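Local structure of lipoate-protein ligase 1 (Plasmodium falciparum, 5T8U) at residues H319-I323 with F338-V344; I335-F339 with R354-L358. The protein is a ligase of the lipoyl protein ligase A/B family that holds lipoic acid in a pocket and carries a smaller C-terminal lipoate protein ligase region. Residues are numbered along the deposited sequence.

Interaction 1 of 2, residues H319-I323 with F338-V344; sequences HLKSI and FFKKLNV
Residues 319-323, from the C-terminal part of helix 314-321 into a turn, run antiparallel to residues 338-344, where helix 332-341 gives way to extended chain. The CA atoms pair as Ile323 with Phe338 (7.7 Å) and His319 with Val344 (7.4 Å). Phe338 (chi1 t) points its ring across the gap: its CE1 lies 3.3 Å from Ile323 CB, while its CZ meets Ser322 OG at 3.1 Å, edge-on. That hydroxyl suits the spot because it is turned back (chi1 p) to make a very short 2.5 Å hydrogen bond from Ser322 OG to His319 O. Phe339 (chi1 m) lies deeper, its CE1 4.0 Å from Leu320 CD2; both side chains touch Leu350 of helix 347-357. After Lys341 the backbone opens, Leu342 taking phi/psi of -82/145°, so that its CD2 settles 3.9 Å from His319 O and 3.8 Å from Ser322 OG. Asn343, extended too, brings its O to 4.0 Å from His319 CE1, and Val344 CG1 approaches His319 ND1 at 3.5 Å; His319, its CB toward this segment and chi1 m, sets its ring against both. This is antiparallel helix packing continued by the exit of a helix, within the C-terminal region. No hydrogen bond crosses: the serine satisfies the carbonyl locally, leaving van der Waals contact, largely of Phe338, Phe339, Leu342 and Val344 with Ile323, Leu320 and polar atoms of His319 and Ser322.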
ATOM      1  N   HIS A 319       6.282  -5.531  15.202  1.00 88.00           N
ATOM      2  CA  HIS A 319       7.276  -6.067  16.123  1.00 90.32           C
ATOM      3  C   HIS A 319       7.599  -5.074  17.232  1.00 90.39           C
ATOM      4  O   HIS A 319       7.880  -5.483  18.364  1.00 95.28           O
ATOM      5  CB  HIS A 319       8.542  -6.455  15.359  1.00 91.65           C
ATOM      6  CG  HIS A 319       8.446  -7.780  14.669  1.00 94.32           C
ATOM      7  ND1 HIS A 319       9.002  -8.018  13.431  1.00 93.52           N
ATOM      8  CD2 HIS A 319       7.864  -8.943  15.049  1.00 96.47           C
ATOM      9  CE1 HIS A 319       8.764  -9.268  13.076  1.00 94.28           C
ATOM     10  NE2 HIS A 319       8.075  -9.851  14.040  1.00 96.24           N
ATOM     11  N   LEU A 320       7.564  -3.771  16.936  1.00 81.84           N
ATOM     12  CA  LEU A 320       7.669  -2.783  18.004  1.00 78.81           C
ATOM     13  C   LEU A 320       6.452  -2.842  18.918  1.00 76.06           C
ATOM     14  O   LEU A 320       6.589  -2.816  20.146  1.00 78.58           O
ATOM     15  CB  LEU A 320       7.830  -1.376  17.423  1.00 78.34           C
ATOM     16  CG  LEU A 320       9.081  -1.069  16.591  1.00 77.24           C
ATOM     17  CD1 LEU A 320       9.160   0.423  16.298  1.00 75.65           C
ATOM     18  CD2 LEU A 320      10.353  -1.547  17.275  1.00 78.87           C
ATOM     19  N   LYS A 321       5.253  -2.931  18.336  0.82 69.55           N
ATOM     20  CA  LYS A 321       4.035  -3.019  19.131  0.82 70.12           C
ATOM     21  C   LYS A 321       4.051  -4.206  20.083  0.82 76.43           C
ATOM     22  O   LYS A 321       3.337  -4.183  21.093  0.82 74.64           O
ATOM     23  CB  LYS A 321       2.812  -3.114  18.215  0.82 69.12           C
ATOM     24  CG  LYS A 321       2.240  -1.770  17.790  0.82 69.53           C
ATOM     25  CD  LYS A 321       1.198  -1.939  16.692  0.82 68.94           C
ATOM     26  CE  LYS A 321       0.460  -0.640  16.405  0.82 69.84           C
ATOM     27  NZ  LYS A 321      -0.629  -0.383  17.387  0.82 72.56           N
ATOM     28  N   SER A 322       4.846  -5.239  19.795  1.00 89.67           N
ATOM     29  CA  SER A 322       4.932  -6.372  20.710  1.00 94.32           C
ATOM     30  C   SER A 322       5.476  -5.986  22.081  1.00 95.38           C
ATOM     31  O   SER A 322       5.457  -6.822  22.992  1.00100.21           O
ATOM     32  CB  SER A 322       5.808  -7.473  20.106  1.00 92.66           C
ATOM     33  OG  SER A 322       7.173  -7.099  20.106  1.00 91.68           O
ATOM     34  N   ILE A 323       5.961  -4.753  22.256  1.00 87.59           N
ATOM     35  CA  ILE A 323       6.477  -4.334  23.555  1.00 86.47           C
ATOM     36  C   ILE A 323       5.342  -4.112  24.546  1.00 89.96           C
ATOM     37  O   ILE A 323       5.540  -4.224  25.761  1.00 93.91           O
ATOM     38  CB  ILE A 323       7.338  -3.064  23.409  1.00 84.53           C
ATOM     39  CG1 ILE A 323       8.110  -2.793  24.706  1.00 86.32           C
ATOM     40  CG2 ILE A 323       6.468  -1.868  23.050  1.00 82.40           C
ATOM     41  CD1 ILE A 323       9.045  -1.596  24.647  1.00 84.77           C
ATOM     42  N   PHE A 338      14.767  -6.852  25.459  1.00 99.86           N
ATOM     43  CA  PHE A 338      13.602  -7.074  24.609  1.00 98.90           C
ATOM     44  C   PHE A 338      13.928  -6.814  23.144  1.00 97.13           C
ATOM     45  O   PHE A 338      13.496  -7.566  22.262  1.00 95.11           O
ATOM     46  CB  PHE A 338      12.443  -6.188  25.063  1.00 99.38           C
ATOM     47  CG  PHE A 338      11.287  -6.182  24.107  1.00 98.99           C
ATOM     48  CD1 PHE A 338      10.956  -5.035  23.409  1.00 97.28           C
ATOM     49  CD2 PHE A 338      10.547  -7.331  23.888  1.00100.61           C
ATOM     50  CE1 PHE A 338       9.899  -5.030  22.521  1.00 96.73           C
ATOM     51  CE2 PHE A 338       9.488  -7.332  23.002  1.00100.23           C
ATOM     52  CZ  PHE A 338       9.164  -6.179  22.318  1.00 97.84           C
ATOM     53  N   PHE A 339      14.686  -5.753  22.861  1.00 97.61           N
ATOM     54  CA  PHE A 339      15.104  -5.507  21.485  1.00 94.64           C
ATOM     55  C   PHE A 339      16.054  -6.587  20.989  1.00 93.56           C
ATOM     56  O   PHE A 339      16.024  -6.939  19.805  1.00 91.73           O
ATOM     57  CB  PHE A 339      15.756  -4.131  21.367  1.00 93.92           C
ATOM     58  CG  PHE A 339      14.772  -3.014  21.197  1.00 92.27           C
ATOM     59  CD1 PHE A 339      14.356  -2.627  19.935  1.00 89.11           C
ATOM     60  CD2 PHE A 339      14.252  -2.357  22.300  1.00 94.69           C
ATOM     61  CE1 PHE A 339      13.446  -1.603  19.775  1.00 88.01           C
ATOM     62  CE2 PHE A 339      13.342  -1.332  22.144  1.00 94.01           C
ATOM     63  CZ  PHE A 339      12.938  -0.955  20.879  1.00 89.87           C
ATOM     64  N   LYS A 340      16.897  -7.126  21.871  0.87 94.32           N
ATOM     65  CA  LYS A 340      17.780  -8.215  21.472  0.87 95.79           C
ATOM     66  C   LYS A 340      16.988  -9.465  21.114  0.87 96.17           C
ATOM     67  O   LYS A 340      17.450 -10.285  20.311  0.87 97.54           O
ATOM     68  CB  LYS A 340      18.772  -8.525  22.592  0.87 98.22           C
ATOM     69  CG  LYS A 340      20.027  -9.248  22.129  0.87 98.84           C
ATOM     70  CD  LYS A 340      20.752  -9.919  23.286  0.87101.90           C
ATOM     71  CE  LYS A 340      22.243 -10.027  23.015  0.87101.84           C
ATOM     72  NZ  LYS A 340      22.891 -11.091  23.828  0.87103.88           N
ATOM     73  N   LYS A 341      15.797  -9.628  21.692  1.00 93.00           N
ATOM     74  CA  LYS A 341      15.001 -10.825  21.452  0.76 93.70           C
ATOM     75  C   LYS A 341      14.322 -10.825  20.088  1.00 88.70           C
ATOM     76  O   LYS A 341      13.922 -11.895  19.613  1.00 88.41           O
ATOM     77  CB  LYS A 341      13.942 -10.978  22.547  1.00 97.20           C
ATOM     78  N   LEU A 342      14.185  -9.666  19.449  1.00 82.14           N
ATOM     79  CA  LEU A 342      13.479  -9.580  18.179  1.00 79.33           C
ATOM     80  C   LEU A 342      14.382  -9.985  17.019  1.00 84.78           C
ATOM     81  O   LEU A 342      15.588  -9.727  17.030  1.00 79.48           O
ATOM     82  CB  LEU A 342      12.964  -8.158  17.948  1.00 77.55           C
ATOM     83  CG  LEU A 342      12.027  -7.568  19.000  1.00 79.18           C
ATOM     84  CD1 LEU A 342      11.915  -6.065  18.803  1.00 77.73           C
ATOM     85  CD2 LEU A 342      10.656  -8.221  18.932  1.00 79.80           C
ATOM     86  N   ASN A 343      13.783 -10.629  16.018  1.00106.05           N
ATOM     87  CA  ASN A 343      14.421 -10.874  14.729  1.00112.03           C
ATOM     88  C   ASN A 343      13.516 -10.275  13.660  1.00104.17           C
ATOM     89  O   ASN A 343      12.455 -10.830  13.354  1.00108.61           O
ATOM     90  CB  ASN A 343      14.654 -12.367  14.491  1.00116.04           C
ATOM     91  CG  ASN A 343      13.378 -13.182  14.587  1.00118.27           C
ATOM     92  OD1 ASN A 343      12.529 -12.926  15.441  1.00119.33           O
ATOM     93  ND2 ASN A 343      13.237 -14.166  13.706  1.00118.66           N
ATOM     94  N   VAL A 344      13.933  -9.144  13.099  1.00 77.47           N
ATOM     95  CA  VAL A 344      13.089  -8.352  12.219  1.00 67.23           C
ATOM     96  C   VAL A 344      13.655  -8.395  10.803  1.00 70.63           C
ATOM     97  O   VAL A 344      14.758  -8.884  10.560  1.00 71.18           O
ATOM     98  CB  VAL A 344      12.950  -6.898  12.712  1.00 64.26           C
ATOM     99  CG1 VAL A 344      12.277  -6.863  14.070  1.00 65.82           C
ATOM    100  CG2 VAL A 344      14.314  -6.219  12.776  1.00 64.91           C
TER

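Interaction 2 of 2, residues I335-F339 with R354-L358; sequences ISIFF and RSWIL
Residues 335-339 of helix 332-341 run antiparallel to 354-357, the last turn of helix 347-357, with Leu358 just beyond it; Phe339 and Arg354 come closest, their CA atoms 6.9 Å apart. Phe339 (chi1 m, chi2 -89°) offers a ring face to Arg354, whose CB sits 3.4 Å from the ring centroid and 14° off its normal, a CH-pi contact. From there chi1 of 108°, between wells, and trans chi2 and chi3 lead away from the ring, bringing Arg354 NH2 to 3.3 Å from Ser336 OG (chi1 t). At the ring's edge, Phe339 CZ meets CD1 of Ile357 (m, t) at 3.7 Å. One turn earlier, branched side chains fill the space beside the ring: Ile335 (m, t) brings CG2 to 4.2 Å from Ile357 CG2 and 3.7 Å from Leu358 CD2, Leu358 (m, t) leaving its backbone sideways. Such antiparallel packing by apolar side chains and a CH-pi contact joins the C-terminal region's last two helices. Helix 347-357 is sandwiched: Ile357 meets helix 332-341, while Trp356 packs on strand 280-286, edge-to-face with Phe286.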
ATOM      1  N   ILE A 335      14.477  -3.336  28.461  1.00 95.85           N
ATOM      2  CA  ILE A 335      14.144  -2.858  27.123  1.00 89.46           C
ATOM      3  C   ILE A 335      15.208  -3.304  26.126  1.00 89.27           C
ATOM      4  O   ILE A 335      14.895  -3.854  25.063  1.00 86.45           O
ATOM      5  CB  ILE A 335      13.972  -1.327  27.130  1.00 89.13           C
ATOM      6  CG1 ILE A 335      12.745  -0.945  27.964  1.00 91.00           C
ATOM      7  CG2 ILE A 335      13.830  -0.788  25.704  1.00 86.88           C
ATOM      8  CD1 ILE A 335      12.578   0.548  28.191  1.00 91.70           C
ATOM      9  N   SER A 336      16.481  -3.077  26.458  1.00 94.73           N
ATOM     10  CA  SER A 336      17.567  -3.532  25.595  1.00 95.68           C
ATOM     11  C   SER A 336      17.455  -5.028  25.325  1.00 96.23           C
ATOM     12  O   SER A 336      17.551  -5.476  24.176  1.00 95.69           O
ATOM     13  CB  SER A 336      18.916  -3.198  26.235  1.00 96.42           C
ATOM     14  OG  SER A 336      19.989  -3.706  25.462  1.00 94.86           O
ATOM     15  N   ILE A 337      17.245  -5.820  26.380  0.88 95.80           N
ATOM     16  CA  ILE A 337      17.047  -7.258  26.208  0.88 96.92           C
ATOM     17  C   ILE A 337      15.904  -7.515  25.235  0.88 96.39           C
ATOM     18  O   ILE A 337      16.032  -8.295  24.282  0.88 94.30           O
ATOM     19  CB  ILE A 337      16.788  -7.927  27.573  0.88102.17           C
ATOM     20  CG1 ILE A 337      18.039  -7.857  28.457  0.88104.47           C
ATOM     21  CG2 ILE A 337      16.323  -9.375  27.402  0.88103.94           C
ATOM     22  CD1 ILE A 337      19.218  -8.681  27.962  0.88105.03           C
ATOM     23  N   PHE A 338      14.767  -6.852  25.459  1.00 99.86           N
ATOM     24  CA  PHE A 338      13.602  -7.074  24.609  1.00 98.90           C
ATOM     25  C   PHE A 338      13.928  -6.814  23.144  1.00 97.13           C
ATOM     26  O   PHE A 338      13.496  -7.566  22.262  1.00 95.11           O
ATOM     27  CB  PHE A 338      12.443  -6.188  25.063  1.00 99.38           C
ATOM     28  CG  PHE A 338      11.287  -6.182  24.107  1.00 98.99           C
ATOM     29  CD1 PHE A 338      10.956  -5.035  23.409  1.00 97.28           C
ATOM     30  CD2 PHE A 338      10.547  -7.331  23.888  1.00100.61           C
ATOM     31  CE1 PHE A 338       9.899  -5.030  22.521  1.00 96.73           C
ATOM     32  CE2 PHE A 338       9.488  -7.332  23.002  1.00100.23           C
ATOM     33  CZ  PHE A 338       9.164  -6.179  22.318  1.00 97.84           C
ATOM     34  N   PHE A 339      14.686  -5.753  22.861  1.00 97.61           N
ATOM     35  CA  PHE A 339      15.104  -5.507  21.485  1.00 94.64           C
ATOM     36  C   PHE A 339      16.054  -6.587  20.989  1.00 93.56           C
ATOM     37  O   PHE A 339      16.024  -6.939  19.805  1.00 91.73           O
ATOM     38  CB  PHE A 339      15.756  -4.131  21.367  1.00 93.92           C
ATOM     39  CG  PHE A 339      14.772  -3.014  21.197  1.00 92.27           C
ATOM     40  CD1 PHE A 339      14.356  -2.627  19.935  1.00 89.11           C
ATOM     41  CD2 PHE A 339      14.252  -2.357  22.300  1.00 94.69           C
ATOM     42  CE1 PHE A 339      13.446  -1.603  19.775  1.00 88.01           C
ATOM     43  CE2 PHE A 339      13.342  -1.332  22.144  1.00 94.01           C
ATOM     44  CZ  PHE A 339      12.938  -0.955  20.879  1.00 89.87           C
ATOM     45  N   ARG A 354      15.775   1.519  18.703  1.00 78.84           N
ATOM     46  CA  ARG A 354      16.092   1.219  20.098  1.00 86.12           C
ATOM     47  C   ARG A 354      17.071   2.242  20.657  1.00 83.68           C
ATOM     48  O   ARG A 354      16.909   2.718  21.788  1.00 85.71           O
ATOM     49  CB  ARG A 354      16.652  -0.203  20.227  1.00 89.56           C
ATOM     50  CG  ARG A 354      18.149  -0.294  20.521  1.00 92.28           C
ATOM     51  CD  ARG A 354      18.606  -1.736  20.665  1.00 94.33           C
ATOM     52  NE  ARG A 354      20.055  -1.824  20.834  1.00 96.88           N
ATOM     53  CZ  ARG A 354      20.692  -1.683  21.993  1.00 98.83           C
ATOM     54  NH1 ARG A 354      22.014  -1.777  22.036  1.00100.30           N
ATOM     55  NH2 ARG A 354      20.018  -1.444  23.110  1.00 99.95           N
ATOM     56  N   SER A 355      18.093   2.597  19.874  1.00 75.96           N
ATOM     57  CA  SER A 355      19.013   3.649  20.286  1.00 73.66           C
ATOM     58  C   SER A 355      18.273   4.947  20.570  1.00 73.48           C
ATOM     59  O   SER A 355      18.738   5.764  21.373  1.00 74.25           O
ATOM     60  CB  SER A 355      20.077   3.862  19.212  1.00 72.64           C
ATOM     61  OG  SER A 355      20.880   4.989  19.509  1.00 75.22           O
ATOM     62  N   TRP A 356      17.124   5.158  19.924  1.00 74.32           N
ATOM     63  CA  TRP A 356      16.309   6.329  20.233  1.00 76.22           C
ATOM     64  C   TRP A 356      15.533   6.144  21.533  1.00 76.47           C
ATOM     65  O   TRP A 356      15.485   7.052  22.369  1.00 80.18           O
ATOM     66  CB  TRP A 356      15.345   6.620  19.083  1.00 74.61           C
ATOM     67  CG  TRP A 356      14.310   7.634  19.448  1.00 74.40           C
ATOM     68  CD1 TRP A 356      14.532   8.891  19.922  1.00 76.23           C
ATOM     69  CD2 TRP A 356      12.888   7.478  19.371  1.00 74.16           C
ATOM     70  NE1 TRP A 356      13.339   9.531  20.148  1.00 76.83           N
ATOM     71  CE2 TRP A 356      12.313   8.685  19.818  1.00 75.64           C
ATOM     72  CE3 TRP A 356      12.044   6.438  18.968  1.00 73.66           C
ATOM     73  CZ2 TRP A 356      10.935   8.880  19.872  1.00 76.81           C
ATOM     74  CZ3 TRP A 356      10.673   6.635  19.024  1.00 73.36           C
ATOM     75  CH2 TRP A 356      10.135   7.847  19.472  1.00 75.89           C
ATOM     76  N   ILE A 357      14.916   4.975  21.718  1.00 70.94           N
ATOM     77  CA  ILE A 357      14.062   4.758  22.883  1.00 70.65           C
ATOM     78  C   ILE A 357      14.881   4.806  24.164  1.00 74.77           C
ATOM     79  O   ILE A 357      14.430   5.341  25.183  1.00 76.33           O
ATOM     80  CB  ILE A 357      13.294   3.429  22.744  1.00 70.56           C
ATOM     81  CG1 ILE A 357      12.172   3.590  21.714  1.00 68.98           C
ATOM     82  CG2 ILE A 357      12.732   2.974  24.101  1.00 72.19           C
ATOM     83  CD1 ILE A 357      11.343   2.348  21.480  1.00 67.75           C
ATOM     84  N   LEU A 358      16.092   4.250  24.139  1.00 78.47           N
ATOM     85  CA  LEU A 358      16.917   4.257  25.343  1.00 82.34           C
ATOM     86  C   LEU A 358      17.329   5.659  25.773  1.00 86.92           C
ATOM     87  O   LEU A 358      17.991   5.796  26.807  1.00 90.61           O
ATOM     88  CB  LEU A 358      18.163   3.396  25.137  1.00 80.25           C
ATOM     89  CG  LEU A 358      17.922   1.915  24.827  1.00 78.66           C
ATOM     90  CD1 LEU A 358      19.239   1.164  24.842  1.00 78.79           C
ATOM     91  CD2 LEU A 358      16.937   1.275  25.801  1.00 78.92           C
TER

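Following the chain from its N terminus, helix 314-321 comes first, and interaction 1 closes the 14-residue excursion that leads into helix 332-341. Before that helix ends, interaction 2 begins from it and closes a second excursion of equal length, reaching helix 347-357 and the C-terminal end. The two spans therefore interleave, neither nesting inside the other, and their centres lie 9 Å apart. Helix 332-341 is the common element: Phe338 touches only the 319-323 side of these contacts, whereas Phe339 takes part in both. Together they join the three consecutive helices that follow strand 302-309 of the antiparallel sheet, the last helix lying against strand 280-286.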